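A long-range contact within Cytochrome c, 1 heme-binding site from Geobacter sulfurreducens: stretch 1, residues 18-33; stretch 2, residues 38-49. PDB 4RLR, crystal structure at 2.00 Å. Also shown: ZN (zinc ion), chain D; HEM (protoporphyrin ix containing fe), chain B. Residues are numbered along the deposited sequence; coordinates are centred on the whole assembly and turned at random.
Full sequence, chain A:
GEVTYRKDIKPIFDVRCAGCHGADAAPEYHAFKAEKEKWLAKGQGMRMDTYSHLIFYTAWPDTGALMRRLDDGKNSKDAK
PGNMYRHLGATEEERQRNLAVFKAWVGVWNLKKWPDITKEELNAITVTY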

# COMPACT_ATOMS: atom_id res chain seq x y z
N ALA A 18 -0.39 -6.26 -8.28
CA ALA A 18 0.79 -6.37 -9.13
C ALA A 18 0.51 -6.13 -10.60
O ALA A 18 1.42 -5.84 -11.35
CB ALA A 18 1.45 -7.74 -8.96
N GLY A 19 -0.75 -6.27 -11.00
CA GLY A 19 -1.14 -5.96 -12.36
C GLY A 19 -0.75 -4.55 -12.80
O GLY A 19 -0.51 -4.29 -13.98
N CYS A 20 -0.70 -3.63 -11.85
CA CYS A 20 -0.51 -2.19 -12.14
C CYS A 20 0.66 -1.65 -11.33
O CYS A 20 1.01 -0.47 -11.41
CB CYS A 20 -1.77 -1.40 -11.78
SG CYS A 20 -3.25 -1.94 -12.58
N HIS A 21 1.24 -2.51 -10.51
CA HIS A 21 2.32 -2.10 -9.63
C HIS A 21 3.50 -3.09 -9.69
O HIS A 21 4.26 -3.20 -8.74
CB HIS A 21 1.84 -1.96 -8.19
CG HIS A 21 0.90 -0.81 -7.94
ND1 HIS A 21 1.32 0.50 -7.92
CD2 HIS A 21 -0.42 -0.78 -7.66
CE1 HIS A 21 0.29 1.28 -7.65
NE2 HIS A 21 -0.78 0.53 -7.48
N GLY A 22 3.65 -3.81 -10.81
CA GLY A 22 4.76 -4.73 -10.98
C GLY A 22 5.74 -4.45 -12.11
O GLY A 22 6.30 -3.37 -12.21
N ALA A 23 5.96 -5.45 -12.97
CA ALA A 23 7.00 -5.35 -14.00
C ALA A 23 6.74 -4.28 -15.05
O ALA A 23 7.69 -3.81 -15.69
CB ALA A 23 7.17 -6.68 -14.69
N ASP A 24 5.48 -3.90 -15.24
CA ASP A 24 5.12 -2.91 -16.25
C ASP A 24 4.93 -1.51 -15.71
O ASP A 24 4.55 -0.59 -16.47
CB ASP A 24 3.87 -3.34 -17.00
CG ASP A 24 4.11 -4.57 -17.85
OD1 ASP A 24 5.15 -4.62 -18.55
OD2 ASP A 24 3.30 -5.50 -17.77
N ALA A 25 5.13 -1.36 -14.40
CA ALA A 25 4.94 -0.09 -13.71
C ALA A 25 6.27 0.65 -13.63
O ALA A 25 7.33 0.05 -13.88
CB ALA A 25 4.41 -0.33 -12.31
N ALA A 26 6.20 1.93 -13.26
CA ALA A 26 7.39 2.77 -13.14
C ALA A 26 8.30 2.15 -12.08
O ALA A 26 7.80 1.63 -11.08
CB ALA A 26 6.99 4.19 -12.79
N PRO A 27 9.62 2.15 -12.31
CA PRO A 27 10.52 1.42 -11.42
C PRO A 27 10.55 1.97 -9.98
O PRO A 27 10.89 1.23 -9.07
CB PRO A 27 11.90 1.63 -12.04
CG PRO A 27 11.67 2.25 -13.37
CD PRO A 27 10.33 2.84 -13.40
N GLU A 28 10.20 3.24 -9.81
CA GLU A 28 10.25 3.89 -8.52
C GLU A 28 9.23 5.02 -8.55
O GLU A 28 8.85 5.46 -9.62
CB GLU A 28 11.65 4.49 -8.27
CG GLU A 28 12.82 3.51 -8.20
CD GLU A 28 12.78 2.52 -7.02
OE1 GLU A 28 12.06 2.76 -6.01
OE2 GLU A 28 13.48 1.48 -7.11
N TYR A 29 8.84 5.51 -7.38
CA TYR A 29 7.88 6.61 -7.27
C TYR A 29 8.24 7.84 -8.12
O TYR A 29 7.42 8.33 -8.89
CB TYR A 29 7.73 7.05 -5.82
CG TYR A 29 6.70 8.14 -5.71
CD1 TYR A 29 5.36 7.85 -5.93
CD2 TYR A 29 7.07 9.46 -5.50
CE1 TYR A 29 4.41 8.83 -5.91
CE2 TYR A 29 6.09 10.48 -5.48
CZ TYR A 29 4.77 10.15 -5.68
OH TYR A 29 3.78 11.12 -5.67
N HIS A 30 9.46 8.34 -8.00
CA HIS A 30 9.78 9.60 -8.66
C HIS A 30 9.90 9.39 -10.14
O HIS A 30 9.63 10.31 -10.91
CB HIS A 30 11.00 10.27 -8.04
CG HIS A 30 10.66 11.15 -6.87
ND1 HIS A 30 10.23 12.45 -7.03
CD2 HIS A 30 10.62 10.90 -5.54
CE1 HIS A 30 9.97 12.97 -5.85
NE2 HIS A 30 10.20 12.05 -4.93
N ALA A 31 10.21 8.16 -10.55
CA ALA A 31 10.15 7.78 -11.96
C ALA A 31 8.74 7.96 -12.50
O ALA A 31 8.56 8.49 -13.58
CB ALA A 31 10.62 6.35 -12.17
N PHE A 32 7.74 7.53 -11.74
CA PHE A 32 6.34 7.77 -12.09
C PHE A 32 6.02 9.29 -12.12
O PHE A 32 5.56 9.81 -13.13
CB PHE A 32 5.39 7.02 -11.11
CG PHE A 32 3.92 7.31 -11.35
CD1 PHE A 32 3.24 6.70 -12.39
CD2 PHE A 32 3.23 8.21 -10.54
CE1 PHE A 32 1.90 6.98 -12.63
CE2 PHE A 32 1.88 8.49 -10.78
CZ PHE A 32 1.22 7.87 -11.83
N LYS A 33 6.30 9.99 -11.03
CA LYS A 33 5.90 11.41 -10.90
C LYS A 33 6.46 12.31 -12.00
O LYS A 33 5.79 13.27 -12.42
CB LYS A 33 6.28 11.96 -9.52
N LYS A 38 3.34 8.63 -19.45
CA LYS A 38 3.87 7.38 -20.00
C LYS A 38 3.23 6.19 -19.31
O LYS A 38 2.71 5.30 -19.95
CB LYS A 38 5.39 7.35 -19.81
CG LYS A 38 6.09 6.06 -20.19
CD LYS A 38 7.59 6.32 -20.29
CE LYS A 38 8.42 5.31 -19.53
NZ LYS A 38 8.52 3.98 -20.21
N TRP A 39 3.24 6.20 -17.98
CA TRP A 39 2.70 5.09 -17.22
C TRP A 39 1.17 5.05 -17.19
O TRP A 39 0.56 3.98 -17.36
CB TRP A 39 3.29 5.12 -15.79
CG TRP A 39 4.80 5.21 -15.87
CD1 TRP A 39 5.59 6.31 -15.67
CD2 TRP A 39 5.67 4.15 -16.24
NE1 TRP A 39 6.90 5.99 -15.89
CE2 TRP A 39 6.99 4.67 -16.21
CE3 TRP A 39 5.48 2.81 -16.56
CZ2 TRP A 39 8.09 3.88 -16.50
CZ3 TRP A 39 6.58 2.04 -16.85
CH2 TRP A 39 7.88 2.58 -16.82
N LEU A 40 0.54 6.20 -16.97
CA LEU A 40 -0.93 6.27 -16.89
C LEU A 40 -1.62 5.77 -18.15
O LEU A 40 -2.73 5.22 -18.09
CB LEU A 40 -1.39 7.70 -16.60
CG LEU A 40 -1.18 8.18 -15.17
CD1 LEU A 40 -1.75 9.58 -15.01
CD2 LEU A 40 -1.77 7.22 -14.14
N ALA A 41 -0.98 5.97 -19.29
CA ALA A 41 -1.55 5.56 -20.57
C ALA A 41 -1.65 4.05 -20.70
O ALA A 41 -2.41 3.54 -21.52
CB ALA A 41 -0.75 6.12 -21.67
N LYS A 42 -0.90 3.32 -19.87
CA LYS A 42 -0.97 1.87 -19.83
C LYS A 42 -1.72 1.39 -18.58
O LYS A 42 -1.69 0.22 -18.21
CB LYS A 42 0.45 1.29 -19.88
N GLY A 43 -2.38 2.32 -17.91
CA GLY A 43 -3.07 2.01 -16.67
C GLY A 43 -2.13 1.65 -15.53
O GLY A 43 -2.63 1.19 -14.49
N GLN A 44 -0.83 1.90 -15.69
CA GLN A 44 0.18 1.55 -14.70
C GLN A 44 0.56 2.65 -13.70
O GLN A 44 0.61 3.82 -14.05
CB GLN A 44 1.46 1.14 -15.40
CG GLN A 44 1.31 -0.07 -16.29
CD GLN A 44 1.09 -1.32 -15.49
OE1 GLN A 44 1.78 -1.56 -14.50
NE2 GLN A 44 0.13 -2.13 -15.92
N GLY A 45 0.83 2.24 -12.46
CA GLY A 45 1.35 3.12 -11.45
C GLY A 45 2.84 2.95 -11.28
O GLY A 45 3.60 3.00 -12.27
N MET A 46 3.27 2.77 -10.04
CA MET A 46 4.68 2.56 -9.72
C MET A 46 4.89 1.22 -8.99
O MET A 46 3.97 0.67 -8.36
CB MET A 46 5.24 3.70 -8.88
CG MET A 46 4.68 3.85 -7.47
SD MET A 46 2.95 4.23 -7.33
CE MET A 46 2.82 5.85 -8.08
N ARG A 47 6.11 0.69 -9.14
CA ARG A 47 6.49 -0.62 -8.62
C ARG A 47 6.29 -0.75 -7.13
O ARG A 47 6.78 0.07 -6.36
CB ARG A 47 7.98 -0.89 -8.95
CG ARG A 47 8.45 -2.25 -8.50
CD ARG A 47 9.87 -2.53 -9.01
NE ARG A 47 10.15 -3.94 -8.86
CZ ARG A 47 11.35 -4.51 -8.97
NH1 ARG A 47 12.43 -3.77 -9.21
NH2 ARG A 47 11.44 -5.82 -8.83
N MET A 48 5.57 -1.79 -6.73
CA MET A 48 5.40 -2.12 -5.31
C MET A 48 5.50 -3.64 -5.08
O MET A 48 5.08 -4.14 -4.07
CB MET A 48 4.03 -1.64 -4.83
CG MET A 48 3.89 -0.18 -4.74
SD MET A 48 2.29 0.28 -4.07
CE MET A 48 2.24 1.95 -4.64
N ASP A 49 6.06 -4.35 -6.04
CA ASP A 49 5.98 -5.83 -6.04
C ASP A 49 7.16 -6.54 -5.36
O ASP A 49 7.38 -7.73 -5.57
CB ASP A 49 5.77 -6.37 -7.46
CG ASP A 49 6.95 -6.13 -8.37
OD1 ASP A 49 7.95 -5.52 -7.94
OD2 ASP A 49 6.91 -6.57 -9.51
ZN ZN D . 9.69 12.33 -3.02
CHA HEM B . -1.39 4.40 -6.77
CHB HEM B . -1.51 0.71 -3.65
CHC HEM B . -3.98 -1.75 -6.99
CHD HEM B . -3.34 1.67 -10.28
C1A HEM B . -1.30 3.64 -5.63
C2A HEM B . -0.80 4.12 -4.37
C3A HEM B . -0.83 3.11 -3.50
C4A HEM B . -1.35 1.96 -4.18
CMA HEM B . -0.37 3.12 -2.04
CAA HEM B . -0.34 5.57 -4.13
CBA HEM B . 1.15 5.79 -4.40
CGA HEM B . 1.48 7.21 -3.96
O1A HEM B . 1.68 7.47 -2.76
O2A HEM B . 1.52 8.09 -4.83
C1B HEM B . -2.19 -0.29 -4.31
C2B HEM B . -2.54 -1.54 -3.73
C3B HEM B . -3.23 -2.23 -4.64
C4B HEM B . -3.34 -1.40 -5.82
CMB HEM B . -2.09 -1.92 -2.32
CAB HEM B . -3.85 -3.62 -4.51
CBB HEM B . -4.60 -3.86 -3.41
C1C HEM B . -3.97 -1.05 -8.16
C2C HEM B . -4.56 -1.54 -9.38
C3C HEM B . -4.37 -0.60 -10.32
C4C HEM B . -3.70 0.51 -9.68
CMC HEM B . -5.20 -2.94 -9.52
CAC HEM B . -4.82 -0.57 -11.81
CBC HEM B . -5.97 -1.15 -12.21
C1D HEM B . -2.71 2.70 -9.64
C2D HEM B . -2.29 3.90 -10.31
C3D HEM B . -1.67 4.76 -9.22
C4D HEM B . -1.80 3.99 -8.01
CMD HEM B . -2.43 4.19 -11.83
CAD HEM B . -1.05 6.16 -9.38
CBD HEM B . -2.14 7.22 -9.52
CGD HEM B . -2.80 7.38 -8.17
O1D HEM B . -2.18 7.85 -7.19
O2D HEM B . -3.98 7.03 -8.08
NA HEM B . -1.66 2.32 -5.48
NB HEM B . -2.71 -0.22 -5.57
NC HEM B . -3.48 0.22 -8.37
ND HEM B . -2.41 2.78 -8.29
FE HEM B . -2.54 1.19 -6.89
O HOH W 1 2.87 -3.63 -13.64
O HOH W 2 12.52 -0.88 -9.60
O HOH W 3 10.73 10.85 -2.02

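After its turn, stretch 2 bonds through the backbone of Gly 45 to Met 48 to two parts of stretch 1. With the first part, Gly 45 N donates to Cys 20 O (2.9 Å) and Met 48 N donates to His 21 O (2.8 Å). With the second, Ala 26 N donates to Gly 45 O (3.0 Å) and Arg 47 N donates to Ala 26 O (2.7 Å), which makes a single beta bridge between Ala 26 and Met 46, with their CA atoms 4.4 Å apart. Stretch 1 gets from one part to the other through a type I turn from Gly 22 to Ala 25, closed by Ala 25 N to Gly 22 O at 3.2 Å. Stretch 2 enters from the helix carrying Trp 39, by way of a type I turn from Leu 40 to Gly 43. Gly 43 has a positive phi, a conformation that favours glycine.

Gly 45 illustrates a second rule. Its backbone bonds in both directions, while an ideal CB would point toward stretch 1 and lie 3.0 Å from His 21 CE1, a clash. The missing side chain leaves that space to the imidazole.

His 21 is the chemical centre of the contact. Its NE2 binds HEM FE at 2.0 Å, and its ND1 donates to Met 46 O at 2.7 Å, an acceptor near the ring plane. With one nitrogen on the metal and the other on a backbone carbonyl, the ring's orientation is tied to stretch 2 as well as to the heme. Met 48 SD lies over one face, 4.2 Å from the His 21 ring centroid, so a polarizable sulfur packs against the ligand ring. Next door, Cys 20 SG lies 2.2 Å from HEM CAC, too close for a non-bonded contact.

Gln 44 points toward stretch 1 and uses both ends of its amide. Gln 44 NE2 donates to Gly 19 O at 3.0 Å, while Gln 44 OE1 accepts from water 1 at 2.5 Å; the same water accepts from Gly 22 N (2.9 Å) and Asp 24 N (3.1 Å), extending the side chain's reach to the turn backbone.

The apolar packing is built around two aromatic residues. Ala 26 sits over a face of Trp 39, its CA 3.5 Å from the centroid of the six-membered ring and nearly on the ring normal; with Ala 26 CB 3.5 Å from Trp 39 CE2, both the backbone carbon and the methyl rest on the indole. Trp 39 NE1 is buried by the contact and has no polar partner in the model. Phe 32 meets Trp 39 CB at its ring edge (CD1 to CB, 3.7 Å), with Leu 40 CD2 also at the edge, 3.8 Å from Phe 32 CZ. Met 46, whose CB points away overall, folds its flexible chain so that CE comes 3.4 Å from Phe 32 CD2 and 3.9 Å from Tyr 29 CD1.

At the more exposed margin, Arg 47 NE forms a salt bridge with Asp 49 OD1 (2.9 Å) within stretch 2, and water 2 links Arg 47 NH1 (2.9 Å) to Pro 27 O (2.7 Å).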